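Side-chain contact in ribokinase (Giardia lamblia, PDB 6WHJ), which probably phosphorylates ribose at O-5 in a reaction that uses ATP and a divalent cation, most likely magnesium: residues Asp150-Leu153 / Leu154-Val158. Numbering follows the deposited sequence.
Sequences DNTL and LFVEV
The ring of F155 meets the carbonyl oxygen of N151 obliquely, the nearest ring atom, CD2, lying 3.2 Å from N151 O. The other flat group, the N151 amide, presents its OD1 to the CD1 methyl of L154, 3.8 Å away, and the two side chains pass each other at a slant. F155 sits on the first turns of helix 149-165, the helix of the beta-alpha-beta unit between strands 140-143 and 170-173 in the PfkB-family kinase fold, and its side chain touches M143 of strand 140-143 and L131 of helix 131-135. The same N151 O accepts a hydrogen bond from F155 N (2.9 Å), one of four successive i to i+4 bonds, the first from L154 N to D150 O and the last from E157 N to L153 O.

L154 has CG anti to its own carbonyl carbon (chi1 -65°), which turns the branch back along the helix and brings CG to 3.5 Å from D150 O. On the buried side, T152 and V156 both pack on I187 of helix 184-188, while T152 OG1 is hydrogen-bonded to S148 O, one turn earlier. V156 holds CG1 anti to its backbone N (chi1 158°), leaving CG2 beside that N and 3.3 Å from T152 O.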
ATOM      1  N   ASP B 150     -15.503 -19.749   0.749  1.00 31.78           N
ATOM      2  CA  ASP B 150     -16.676 -20.445   1.265  1.00 30.80           C
ATOM      3  C   ASP B 150     -17.965 -19.708   0.925  1.00 32.65           C
ATOM      4  O   ASP B 150     -18.990 -20.344   0.642  1.00 33.45           O
ATOM      5  CB  ASP B 150     -16.570 -20.597   2.782  1.00 33.53           C
ATOM      6  CG  ASP B 150     -15.510 -21.596   3.202  1.00 37.67           C
ATOM      7  OD1 ASP B 150     -15.030 -22.369   2.345  1.00 35.83           O
ATOM      8  OD2 ASP B 150     -15.181 -21.625   4.410  1.00 48.27           O
ATOM      9  N   ASN B 151     -17.928 -18.375   0.926  1.00 31.02           N
ATOM     10  CA  ASN B 151     -19.115 -17.598   0.602  1.00 27.10           C
ATOM     11  C   ASN B 151     -19.408 -17.606  -0.889  1.00 28.37           C
ATOM     12  O   ASN B 151     -20.575 -17.511  -1.286  1.00 30.60           O
ATOM     13  CB  ASN B 151     -18.950 -16.172   1.113  1.00 28.88           C
ATOM     14  CG  ASN B 151     -18.943 -16.106   2.623  1.00 28.16           C
ATOM     15  OD1 ASN B 151     -19.509 -16.973   3.288  1.00 30.73           O
ATOM     16  ND2 ASN B 151     -18.297 -15.087   3.177  1.00 28.01           N
ATOM     17  N   THR B 152     -18.375 -17.703  -1.724  1.00 27.86           N
ATOM     18  CA  THR B 152     -18.602 -17.915  -3.150  1.00 24.89           C
ATOM     19  C   THR B 152     -19.397 -19.193  -3.384  1.00 29.80           C
ATOM     20  O   THR B 152     -20.333 -19.212  -4.192  1.00 29.12           O
ATOM     21  CB  THR B 152     -17.269 -17.971  -3.886  1.00 25.87           C
ATOM     22  OG1 THR B 152     -16.574 -16.732  -3.702  1.00 25.41           O
ATOM     23  CG2 THR B 152     -17.494 -18.181  -5.369  1.00 27.36           C
ATOM     24  N   LEU B 153     -19.050 -20.270  -2.668  1.00 30.06           N
ATOM     25  CA  LEU B 153     -19.766 -21.530  -2.842  1.00 29.86           C
ATOM     26  C   LEU B 153     -21.201 -21.425  -2.339  1.00 33.36           C
ATOM     27  O   LEU B 153     -22.096 -22.109  -2.858  1.00 32.87           O
ATOM     28  CB  LEU B 153     -19.019 -22.671  -2.142  1.00 24.88           C
ATOM     29  CG  LEU B 153     -17.650 -22.985  -2.750  1.00 28.97           C
ATOM     30  CD1 LEU B 153     -17.040 -24.232  -2.165  1.00 26.02           C
ATOM     31  CD2 LEU B 153     -17.725 -23.074  -4.283  1.00 30.43           C
ATOM     32  N   LEU B 154     -21.441 -20.593  -1.326  1.00 29.55           N
ATOM     33  CA  LEU B 154     -22.822 -20.338  -0.936  1.00 32.61           C
ATOM     34  C   LEU B 154     -23.565 -19.593  -2.039  1.00 32.45           C
ATOM     35  O   LEU B 154     -24.716 -19.928  -2.347  1.00 34.48           O
ATOM     36  CB  LEU B 154     -22.888 -19.565   0.384  1.00 34.39           C
ATOM     37  CG  LEU B 154     -22.381 -20.241   1.665  1.00 28.48           C
ATOM     38  CD1 LEU B 154     -22.461 -19.282   2.839  1.00 27.04           C
ATOM     39  CD2 LEU B 154     -23.140 -21.518   1.950  1.00 28.47           C
ATOM     40  N   PHE B 155     -22.921 -18.595  -2.663  1.00 23.58           N
ATOM     41  CA  PHE B 155     -23.583 -17.901  -3.767  1.00 28.34           C
ATOM     42  C   PHE B 155     -23.787 -18.818  -4.961  1.00 29.70           C
ATOM     43  O   PHE B 155     -24.789 -18.687  -5.669  1.00 27.10           O
ATOM     44  CB  PHE B 155     -22.802 -16.661  -4.202  1.00 27.47           C
ATOM     45  CG  PHE B 155     -23.050 -15.464  -3.343  1.00 27.44           C
ATOM     46  CD1 PHE B 155     -24.303 -14.873  -3.308  1.00 27.67           C
ATOM     47  CD2 PHE B 155     -22.030 -14.923  -2.571  1.00 27.99           C
ATOM     48  CE1 PHE B 155     -24.544 -13.781  -2.506  1.00 27.57           C
ATOM     49  CE2 PHE B 155     -22.259 -13.823  -1.769  1.00 26.43           C
ATOM     50  CZ  PHE B 155     -23.513 -13.249  -1.739  1.00 28.61           C
ATOM     51  N   VAL B 156     -22.845 -19.736  -5.200  1.00 32.08           N
ATOM     52  CA  VAL B 156     -22.998 -20.719  -6.268  1.00 30.00           C
ATOM     53  C   VAL B 156     -24.276 -21.525  -6.075  1.00 34.10           C
ATOM     54  O   VAL B 156     -25.030 -21.764  -7.027  1.00 33.82           O
ATOM     55  CB  VAL B 156     -21.752 -21.620  -6.337  1.00 30.38           C
ATOM     56  CG1 VAL B 156     -22.065 -22.935  -7.023  1.00 29.73           C
ATOM     57  CG2 VAL B 156     -20.626 -20.899  -7.068  1.00 30.55           C
ATOM     58  N   GLU B 157     -24.558 -21.937  -4.837  1.00 36.84           N
ATOM     59  CA  GLU B 157     -25.782 -22.694  -4.600  1.00 37.22           C
ATOM     60  C   GLU B 157     -27.022 -21.841  -4.858  1.00 37.27           C
ATOM     61  O   GLU B 157     -28.003 -22.325  -5.437  1.00 40.05           O
ATOM     62  CB  GLU B 157     -25.783 -23.262  -3.183  1.00 36.54           C
ATOM     63  CG  GLU B 157     -27.062 -23.993  -2.838  1.00 44.13           C
ATOM     64  CD  GLU B 157     -27.324 -25.198  -3.731  1.00 50.81           C
ATOM     65  OE1 GLU B 157     -26.357 -25.770  -4.290  1.00 53.45           O
ATOM     66  OE2 GLU B 157     -28.511 -25.563  -3.883  1.00 49.78           O
ATOM     67  N   VAL B 158     -26.980 -20.557  -4.498  1.00 33.67           N
ATOM     68  CA  VAL B 158     -28.110 -19.685  -4.797  1.00 32.41           C
ATOM     69  C   VAL B 158     -28.340 -19.613  -6.297  1.00 33.37           C
ATOM     70  O   VAL B 158     -29.478 -19.727  -6.776  1.00 34.43           O
ATOM     71  CB  VAL B 158     -27.874 -18.285  -4.205  1.00 31.07           C
ATOM     72  CG1 VAL B 158     -28.918 -17.313  -4.715  1.00 27.40           C
ATOM     73  CG2 VAL B 158     -27.898 -18.346  -2.684  1.00 30.00           C
TER